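Local coordinates for protein ABC-type amino acid transport system, permease component (Caldanaerobacter subterraneus subsp. tengcongensis MB4, PDB 4YMU) that probably moves amino acids across the cell membrane as a permease subunit of an ABC transporter, with arginine bound among its transmembrane helices in this structure, at residues A104-A109 / P147-E152; L28-G33 / I97-Y102; L38-M43 / L53-Y58. All coordinates share one frame; numbering follows the deposited sequence.

Contact 1: residues A104-A109 / P147-E152; sequences AEIIRA and PALGNE. With ARG (arginine), chain I.
The carboxylate of E152, whose CB lies against I106 CD1 (4.3 Å), turns its two oxygens to the guanidinium of the bound arginine. E152 OE2 accepts a hydrogen bond from ligand NH1 at 2.8 Å, and E152 OE1 one from ligand NH2 at 3.0 Å. OE2 also pairs with S99 OG, so one oxygen has two partners. A second guanidinium, that of R108, holds the carboxylate of E105 at its edge and in its plane: NE and NH2 grip one oxygen each, with NH2 to E105 OE1 at 2.8 Å, both through syn lone pairs. K44 gives E105 a further positive partner. The nearly antiparallel segments (160°) belong to the permease core of binding-protein-dependent ABC transporters; part of the sequence between them appears to match the family's EAA motif, and helix 117-124 probably holds its start. I106 carries the packing. Its CG2, anti to the backbone N, reaches A148 CB (4.0 Å) and L149 CD2 (4.1 Å), while CD1, at the end of the other branch, comes to A148 O (3.5 Å). No hydrogen bond joins the segments, whose axes stay 10.2 Å apart.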
loop_
_atom_site.group_PDB
_atom_site.type_symbol
_atom_site.label_atom_id
_atom_site.label_comp_id
_atom_site.label_asym_id
_atom_site.label_seq_id
_atom_site.Cartn_x
_atom_site.Cartn_y
_atom_site.Cartn_z
ATOM N N ALA C 104 -3.272 17.096 -13.113
ATOM C CA ALA C 104 -3.759 17.695 -11.878
ATOM C C ALA C 104 -4.011 16.607 -10.818
ATOM O O ALA C 104 -3.570 16.726 -9.645
ATOM C CB ALA C 104 -5.032 18.488 -12.145
ATOM N N GLU C 105 -4.698 15.538 -11.231
ATOM C CA GLU C 105 -4.917 14.440 -10.287
ATOM C C GLU C 105 -3.619 13.804 -9.822
ATOM O O GLU C 105 -3.449 13.510 -8.631
ATOM C CB GLU C 105 -5.824 13.359 -10.863
ATOM C CG GLU C 105 -7.176 13.367 -10.225
ATOM C CD GLU C 105 -7.083 13.537 -8.727
ATOM O OE1 GLU C 105 -6.724 12.552 -8.023
ATOM O OE2 GLU C 105 -7.344 14.680 -8.266
ATOM N N ILE C 106 -2.698 13.613 -10.760
ATOM C CA ILE C 106 -1.412 13.028 -10.432
ATOM C C ILE C 106 -0.704 13.833 -9.335
ATOM O O ILE C 106 -0.165 13.264 -8.378
ATOM C CB ILE C 106 -0.521 12.903 -11.675
ATOM C CG1 ILE C 106 -0.774 11.569 -12.366
ATOM C CG2 ILE C 106 0.952 13.000 -11.314
ATOM C CD1 ILE C 106 -0.242 11.534 -13.785
ATOM N N ILE C 107 -0.730 15.151 -9.461
ATOM C CA ILE C 107 -0.104 15.998 -8.459
ATOM C C ILE C 107 -0.776 15.841 -7.099
ATOM O O ILE C 107 -0.089 15.617 -6.075
ATOM C CB ILE C 107 -0.109 17.469 -8.876
ATOM C CG1 ILE C 107 0.750 17.660 -10.137
ATOM C CG2 ILE C 107 0.344 18.354 -7.709
ATOM C CD1 ILE C 107 0.768 19.089 -10.648
ATOM N N ARG C 108 -2.108 15.951 -7.085
ATOM C CA ARG C 108 -2.832 15.807 -5.817
ATOM C C ARG C 108 -2.503 14.495 -5.104
ATOM O O ARG C 108 -2.388 14.450 -3.875
ATOM C CB ARG C 108 -4.342 15.918 -6.017
ATOM C CG ARG C 108 -5.102 16.114 -4.726
ATOM C CD ARG C 108 -6.505 15.562 -4.838
ATOM N NE ARG C 108 -6.496 14.207 -5.383
ATOM C CZ ARG C 108 -6.053 13.129 -4.745
ATOM N NH1 ARG C 108 -5.573 13.224 -3.512
ATOM N NH2 ARG C 108 -6.086 11.945 -5.347
ATOM N N ALA C 109 -2.322 13.438 -5.888
ATOM C CA ALA C 109 -2.103 12.123 -5.314
ATOM C C ALA C 109 -0.646 11.926 -4.907
ATOM O O ALA C 109 -0.354 11.151 -3.999
ATOM C CB ALA C 109 -2.520 11.053 -6.283
ATOM N N PRO C 147 7.676 10.111 -11.618
ATOM C CA PRO C 147 7.502 8.850 -12.345
ATOM C C PRO C 147 6.108 8.708 -12.954
ATOM O O PRO C 147 5.952 7.991 -13.940
ATOM C CB PRO C 147 7.680 7.789 -11.250
ATOM C CG PRO C 147 8.421 8.462 -10.171
ATOM C CD PRO C 147 7.942 9.879 -10.190
ATOM N N ALA C 148 5.113 9.378 -12.381
ATOM C CA ALA C 148 3.749 9.200 -12.855
ATOM C C ALA C 148 3.488 10.138 -14.034
ATOM O O ALA C 148 2.606 9.887 -14.860
ATOM C CB ALA C 148 2.740 9.421 -11.727
ATOM N N LEU C 149 4.265 11.217 -14.091
ATOM C CA LEU C 149 4.302 12.099 -15.243
ATOM C C LEU C 149 4.909 11.346 -16.421
ATOM O O LEU C 149 4.342 11.336 -17.527
ATOM C CB LEU C 149 5.143 13.339 -14.936
ATOM C CG LEU C 149 4.506 14.400 -14.036
ATOM C CD1 LEU C 149 5.290 15.709 -14.078
ATOM C CD2 LEU C 149 3.059 14.631 -14.438
ATOM N N GLY C 150 6.053 10.704 -16.176
ATOM C CA GLY C 150 6.725 9.913 -17.191
ATOM C C GLY C 150 5.792 8.869 -17.766
ATOM O O GLY C 150 5.832 8.559 -18.954
ATOM N N ASN C 151 4.941 8.328 -16.906
ATOM C CA ASN C 151 3.962 7.343 -17.315
ATOM C C ASN C 151 2.813 7.970 -18.096
ATOM O O ASN C 151 2.210 7.327 -18.954
ATOM C CB ASN C 151 3.426 6.638 -16.084
ATOM C CG ASN C 151 2.234 5.771 -16.381
ATOM O OD1 ASN C 151 1.097 6.167 -16.135
ATOM N ND2 ASN C 151 2.482 4.573 -16.896
ATOM N N GLU C 152 2.496 9.221 -17.781
ATOM C CA GLU C 152 1.437 9.925 -18.477
ATOM C C GLU C 152 1.818 10.088 -19.940
ATOM O O GLU C 152 1.030 9.780 -20.829
ATOM C CB GLU C 152 1.158 11.271 -17.803
ATOM C CG GLU C 152 0.393 12.287 -18.655
ATOM C CD GLU C 152 -1.099 11.986 -18.807
ATOM O OE1 GLU C 152 -1.553 10.866 -18.473
ATOM O OE2 GLU C 152 -1.826 12.902 -19.257
HETATM N N ARG I . -8.860 7.077 -23.977
HETATM C CA ARG I . -9.474 7.376 -22.681
HETATM C C ARG I . -10.433 8.551 -22.760
HETATM O O ARG I . -11.156 8.833 -21.795
HETATM C CB ARG I . -8.414 7.694 -21.631
HETATM C CG ARG I . -7.704 9.008 -21.823
HETATM C CD ARG I . -6.534 9.099 -20.855
HETATM N NE ARG I . -5.930 10.425 -20.833
HETATM C CZ ARG I . -4.780 10.709 -20.235
HETATM N NH1 ARG I . -4.306 11.948 -20.266
HETATM N NH2 ARG I . -4.101 9.751 -19.613
HETATM O OXT ARG I . -10.480 9.247 -23.774
#

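Contact 2: residues L28-G33 / I97-Y102; sequences LAVTIG and INSSAY. With ARG (arginine), chain I.
Backbone meets backbone where G33 lies against S99 and S100. The CA atoms of G33 and S100 are 4.1 Å apart, and with no side chain on G33 the axes of the two segments approach to 7.7 Å at a crossing angle of -45°. The polar part of this meeting is a CA-H...O contact from S100 CA to G33 O, 3.1 Å long with 154° at the hydrogen; no conventional hydrogen bond links the segments. Van der Waals contact comes from S99, whose CB and OG approach G33 CA, with OG also 4.2 Å from V30 CA. The torsion of S99 sets OG opposite the backbone N (-177°); the polar partner of this hydroxyl is E152. S100 OG turns instead to I97 O, lying in its carbonyl plane, and to Y58.

N98 and Y102 carry the main ligand contacts. N98 OD1 accepts two hydrogen bonds from the bound arginine, from its NE at 2.8 Å and its NH1 at 3.0 Å. One face of the Y102 ring lies beneath the guanidinium: ligand NE sits 3.3 Å above the ring plane, displaced toward the rim, and ligand NH1 is 3.2 Å from Y102 CD2.

Helix 87-112 thus meets helix 12-44 through S99 and S100 and the bound arginine through N98 and Y102. Around the pair, helix 129-160 adds M156 against V30 and S99, helix 49-63 meets I97 and A101, and L67 and Q70 of helix 67-75 touch N98.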
loop_
_atom_site.group_PDB
_atom_site.type_symbol
_atom_site.label_atom_id
_atom_site.label_comp_id
_atom_site.label_asym_id
_atom_site.label_seq_id
_atom_site.Cartn_x
_atom_site.Cartn_y
_atom_site.Cartn_z
ATOM N N LEU C 28 4.632 18.208 -27.000
ATOM C CA LEU C 28 4.080 19.549 -26.827
ATOM C C LEU C 28 2.804 19.545 -25.982
ATOM O O LEU C 28 2.609 20.423 -25.140
ATOM C CB LEU C 28 3.826 20.198 -28.193
ATOM C CG LEU C 28 3.252 21.616 -28.209
ATOM C CD1 LEU C 28 4.134 22.578 -27.416
ATOM C CD2 LEU C 28 3.083 22.108 -29.652
ATOM N N ALA C 29 1.944 18.555 -26.204
ATOM C CA ALA C 29 0.675 18.491 -25.489
ATOM C C ALA C 29 0.933 18.214 -24.018
ATOM O O ALA C 29 0.510 18.978 -23.139
ATOM C CB ALA C 29 -0.217 17.418 -26.082
ATOM N N VAL C 30 1.666 17.133 -23.768
ATOM C CA VAL C 30 2.008 16.728 -22.416
ATOM C C VAL C 30 2.731 17.854 -21.676
ATOM O O VAL C 30 2.408 18.133 -20.521
ATOM C CB VAL C 30 2.834 15.435 -22.405
ATOM C CG1 VAL C 30 3.373 15.171 -21.013
ATOM C CG2 VAL C 30 1.972 14.263 -22.872
ATOM N N THR C 31 3.703 18.488 -22.334
ATOM C CA THR C 31 4.399 19.633 -21.751
ATOM C C THR C 31 3.427 20.718 -21.306
ATOM O O THR C 31 3.500 21.208 -20.181
ATOM C CB THR C 31 5.402 20.257 -22.726
ATOM O OG1 THR C 31 6.551 19.415 -22.835
ATOM C CG2 THR C 31 5.853 21.612 -22.222
ATOM N N ILE C 32 2.504 21.069 -22.195
ATOM C CA ILE C 32 1.508 22.090 -21.912
ATOM C C ILE C 32 0.516 21.572 -20.881
ATOM O O ILE C 32 0.100 22.306 -19.988
ATOM C CB ILE C 32 0.769 22.525 -23.213
ATOM C CG1 ILE C 32 1.682 23.414 -24.072
ATOM C CG2 ILE C 32 -0.500 23.283 -22.889
ATOM C CD1 ILE C 32 1.150 23.682 -25.453
ATOM N N GLY C 33 0.163 20.294 -21.000
ATOM C CA GLY C 33 -0.770 19.657 -20.081
ATOM C C GLY C 33 -0.269 19.611 -18.643
ATOM O O GLY C 33 -1.060 19.547 -17.698
ATOM N N ILE C 97 -5.315 19.642 -22.899
ATOM C CA ILE C 97 -6.387 19.839 -21.921
ATOM C C ILE C 97 -6.671 18.531 -21.166
ATOM O O ILE C 97 -6.677 18.491 -19.911
ATOM C CB ILE C 97 -7.658 20.414 -22.591
ATOM C CG1 ILE C 97 -7.534 21.934 -22.773
ATOM C CG2 ILE C 97 -8.901 20.092 -21.799
ATOM C CD1 ILE C 97 -8.455 22.490 -23.882
ATOM N N ASN C 98 -6.887 17.462 -21.931
ATOM C CA ASN C 98 -7.125 16.138 -21.358
ATOM C C ASN C 98 -6.024 15.785 -20.330
ATOM O O ASN C 98 -6.286 15.486 -19.136
ATOM C CB ASN C 98 -7.186 15.122 -22.503
ATOM C CG ASN C 98 -7.534 13.718 -22.042
ATOM O OD1 ASN C 98 -6.664 12.850 -21.966
ATOM N ND2 ASN C 98 -8.806 13.483 -21.737
ATOM N N SER C 99 -4.787 15.899 -20.802
ATOM C CA SER C 99 -3.620 15.657 -19.994
ATOM C C SER C 99 -3.598 16.587 -18.798
ATOM O O SER C 99 -3.125 16.201 -17.748
ATOM C CB SER C 99 -2.335 15.827 -20.801
ATOM O OG SER C 99 -1.206 15.504 -19.999
ATOM N N SER C 100 -4.093 17.811 -18.949
ATOM C CA SER C 100 -4.043 18.748 -17.828
ATOM C C SER C 100 -4.882 18.192 -16.688
ATOM O O SER C 100 -4.471 18.231 -15.520
ATOM C CB SER C 100 -4.550 20.138 -18.214
ATOM O OG SER C 100 -5.965 20.182 -18.192
ATOM N N ALA C 101 -6.055 17.664 -17.019
ATOM C CA ALA C 101 -6.881 17.088 -15.965
ATOM C C ALA C 101 -6.164 15.910 -15.275
ATOM O O ALA C 101 -6.027 15.861 -14.016
ATOM C CB ALA C 101 -8.218 16.656 -16.511
ATOM N N TYR C 102 -5.703 14.958 -16.087
ATOM C CA TYR C 102 -5.066 13.779 -15.489
ATOM C C TYR C 102 -3.824 14.145 -14.658
ATOM O O TYR C 102 -3.581 13.564 -13.597
ATOM C CB TYR C 102 -4.763 12.717 -16.548
ATOM C CG TYR C 102 -6.017 12.052 -17.079
ATOM C CD1 TYR C 102 -6.533 10.911 -16.474
ATOM C CD2 TYR C 102 -6.699 12.578 -18.180
ATOM C CE1 TYR C 102 -7.685 10.300 -16.956
ATOM C CE2 TYR C 102 -7.851 11.977 -18.672
ATOM C CZ TYR C 102 -8.344 10.840 -18.062
ATOM O OH TYR C 102 -9.493 10.237 -18.544
HETATM N N ARG I . -8.860 7.077 -23.977
HETATM C CA ARG I . -9.474 7.376 -22.681
HETATM C C ARG I . -10.433 8.551 -22.760
HETATM O O ARG I . -11.156 8.833 -21.795
HETATM C CB ARG I . -8.414 7.694 -21.631
HETATM C CG ARG I . -7.704 9.008 -21.823
HETATM C CD ARG I . -6.534 9.099 -20.855
HETATM N NE ARG I . -5.930 10.425 -20.833
HETATM C CZ ARG I . -4.780 10.709 -20.235
HETATM N NH1 ARG I . -4.306 11.948 -20.266
HETATM N NH2 ARG I . -4.101 9.751 -19.613
HETATM O OXT ARG I . -10.480 9.247 -23.774
#

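Contact 3: residues L38-M43 / L53-Y58; sequences LFIALM and LVASSY
I40 leans into helix 49-63 and meets A55 and Y58 with successive parts of its side chain. From CB the chain forks. The CG2 branch enters the angle between the two partners, 4.1 Å from A55 CB and 4.0 Å from Y58 CD2; it also meets A104 of helix 87-112. The other branch, CG1, approaches the rim of the tyrosine at Y58 CE2. A bend at chi2 (-70°) then brings the terminal CD1 over the ring, where it makes a CH-pi contact 3.9 Å from the ring centroid and 17° off the normal. CD1 stands 3.7 Å above the plane, so it rests on the face of the ring, and the two side chains cross at about a right angle.

Y58 reaches this place because its CG lies anti to the backbone N, which sends the ring across to helix 12-44. Its hydroxyl is hydrogen-bonded to S100 on helix 87-112, and the ring is therefore held both at its face and at its polar end.

A55 is the small residue of the interface. Its CB points at the opposing helix and faces both I40 O, 3.5 Å away, and M43 CB, 3.7 Å away. M43 then extends past it, and its sulfur SD passes V54 CG1 at 4.3 Å on the more open side of the contact. Within 53-58, S57 OG and S57 N both bond to L53 O, from opposite faces of the carbonyl plane.

The segments run at 131° with their axes 8.6 Å apart. Joined by the short connection between helices 12-44 and 49-63, they form a splayed helical hairpin whose interior is filled by I40, A55 and Y58.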
loop_
_atom_site.group_PDB
_atom_site.type_symbol
_atom_site.label_atom_id
_atom_site.label_comp_id
_atom_site.label_asym_id
_atom_site.label_seq_id
_atom_site.Cartn_x
_atom_site.Cartn_y
_atom_site.Cartn_z
ATOM N N LEU C 38 -0.554 21.660 -13.315
ATOM C CA LEU C 38 -0.027 22.268 -12.093
ATOM C C LEU C 38 -0.908 23.422 -11.633
ATOM O O LEU C 38 -1.239 23.554 -10.455
ATOM C CB LEU C 38 1.390 22.793 -12.348
ATOM C CG LEU C 38 2.025 23.657 -11.255
ATOM C CD1 LEU C 38 2.043 22.941 -9.905
ATOM C CD2 LEU C 38 3.434 24.073 -11.668
ATOM N N PHE C 39 -1.288 24.251 -12.593
ATOM C CA PHE C 39 -2.081 25.433 -12.342
ATOM C C PHE C 39 -3.448 25.015 -11.830
ATOM O O PHE C 39 -3.991 25.616 -10.904
ATOM C CB PHE C 39 -2.209 26.210 -13.649
ATOM C CG PHE C 39 -2.385 27.680 -13.467
ATOM C CD1 PHE C 39 -1.299 28.484 -13.139
ATOM C CD2 PHE C 39 -3.626 28.273 -13.660
ATOM C CE1 PHE C 39 -1.456 29.859 -12.983
ATOM C CE2 PHE C 39 -3.791 29.645 -13.509
ATOM C CZ PHE C 39 -2.706 30.440 -13.170
ATOM N N ILE C 40 -3.994 23.969 -12.439
ATOM C CA ILE C 40 -5.310 23.470 -12.072
ATOM C C ILE C 40 -5.278 22.935 -10.645
ATOM O O ILE C 40 -6.222 23.135 -9.877
ATOM C CB ILE C 40 -5.770 22.334 -13.012
ATOM C CG1 ILE C 40 -5.883 22.820 -14.455
ATOM C CG2 ILE C 40 -7.128 21.794 -12.578
ATOM C CD1 ILE C 40 -7.014 23.770 -14.664
ATOM N N ALA C 41 -4.182 22.263 -10.297
ATOM C CA ALA C 41 -4.027 21.653 -8.977
ATOM C C ALA C 41 -4.005 22.724 -7.885
ATOM O O ALA C 41 -4.708 22.606 -6.879
ATOM C CB ALA C 41 -2.761 20.821 -8.933
ATOM N N LEU C 42 -3.202 23.768 -8.108
ATOM C CA LEU C 42 -3.100 24.918 -7.211
ATOM C C LEU C 42 -4.465 25.544 -6.937
ATOM O O LEU C 42 -4.761 25.962 -5.818
ATOM C CB LEU C 42 -2.154 25.965 -7.810
ATOM C CG LEU C 42 -0.689 25.933 -7.362
ATOM C CD1 LEU C 42 -0.359 24.617 -6.709
ATOM C CD2 LEU C 42 0.274 26.199 -8.504
ATOM N N MET C 43 -5.290 25.604 -7.972
ATOM C CA MET C 43 -6.643 26.115 -7.849
ATOM C C MET C 43 -7.492 25.254 -6.926
ATOM O O MET C 43 -8.319 25.762 -6.169
ATOM C CB MET C 43 -7.305 26.174 -9.218
ATOM C CG MET C 43 -6.835 27.314 -10.081
ATOM S SD MET C 43 -7.958 27.558 -11.470
ATOM C CE MET C 43 -6.835 28.309 -12.636
ATOM N N LEU C 53 -13.965 24.839 -6.651
ATOM C CA LEU C 53 -15.124 24.268 -7.328
ATOM C C LEU C 53 -14.867 24.153 -8.828
ATOM O O LEU C 53 -15.172 23.131 -9.450
ATOM C CB LEU C 53 -16.365 25.125 -7.089
ATOM C CG LEU C 53 -17.642 24.510 -7.658
ATOM C CD1 LEU C 53 -18.064 23.314 -6.800
ATOM C CD2 LEU C 53 -18.760 25.540 -7.773
ATOM N N VAL C 54 -14.304 25.212 -9.402
ATOM C CA VAL C 54 -14.032 25.241 -10.839
ATOM C C VAL C 54 -12.956 24.225 -11.233
ATOM O O VAL C 54 -13.068 23.569 -12.275
ATOM C CB VAL C 54 -13.722 26.678 -11.370
ATOM C CG1 VAL C 54 -12.226 26.900 -11.573
ATOM C CG2 VAL C 54 -14.471 26.926 -12.664
ATOM N N ALA C 55 -11.924 24.092 -10.399
ATOM C CA ALA C 55 -10.851 23.154 -10.690
ATOM C C ALA C 55 -11.395 21.741 -10.611
ATOM O O ALA C 55 -11.121 20.906 -11.480
ATOM C CB ALA C 55 -9.696 23.335 -9.716
ATOM N N SER C 56 -12.197 21.480 -9.585
ATOM C CA SER C 56 -12.766 20.149 -9.420
ATOM C C SER C 56 -13.675 19.799 -10.588
ATOM O O SER C 56 -13.625 18.680 -11.106
ATOM C CB SER C 56 -13.502 20.010 -8.085
ATOM O OG SER C 56 -12.578 19.962 -7.003
ATOM N N SER C 57 -14.487 20.765 -11.010
ATOM C CA SER C 57 -15.427 20.538 -12.104
ATOM C C SER C 57 -14.696 20.290 -13.419
ATOM O O SER C 57 -15.019 19.351 -14.136
ATOM C CB SER C 57 -16.401 21.705 -12.229
ATOM O OG SER C 57 -17.346 21.678 -11.173
ATOM N N TYR C 58 -13.702 21.127 -13.711
ATOM C CA TYR C 58 -12.825 20.962 -14.865
ATOM C C TYR C 58 -12.258 19.552 -14.914
ATOM O O TYR C 58 -12.473 18.813 -15.888
ATOM C CB TYR C 58 -11.692 21.983 -14.774
ATOM C CG TYR C 58 -10.640 21.909 -15.861
ATOM C CD1 TYR C 58 -10.713 22.715 -16.988
ATOM C CD2 TYR C 58 -9.545 21.071 -15.735
ATOM C CE1 TYR C 58 -9.729 22.667 -17.969
ATOM C CE2 TYR C 58 -8.564 21.015 -16.707
ATOM C CZ TYR C 58 -8.658 21.813 -17.819
ATOM O OH TYR C 58 -7.677 21.749 -18.781
#

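Overall arrangement
Helix 87-112 links the first two contacts, and helix 12-44 the second and third. Along the chain contact 3 falls between the two segments of contact 2, which is complete before contact 1 begins. The centres of contact 1 and contact 2 lie about 11 Å apart. Contact 2 and contact 3 are about 13 Å apart between centres, and contact 1 and contact 3 about 15 Å. Two side-chain hydrogen bonds join the contacts, S100 with Y58 and its neighbour S99 with E152. I107 and A104 meanwhile pack on L38, A41 and I40. Contacts 1 and 2 share the bound arginine; contact 3, its centre about 17 Å from the chain centre, joins helix 49-63 to helix 12-44, which packs on helix 87-112 of the pocket.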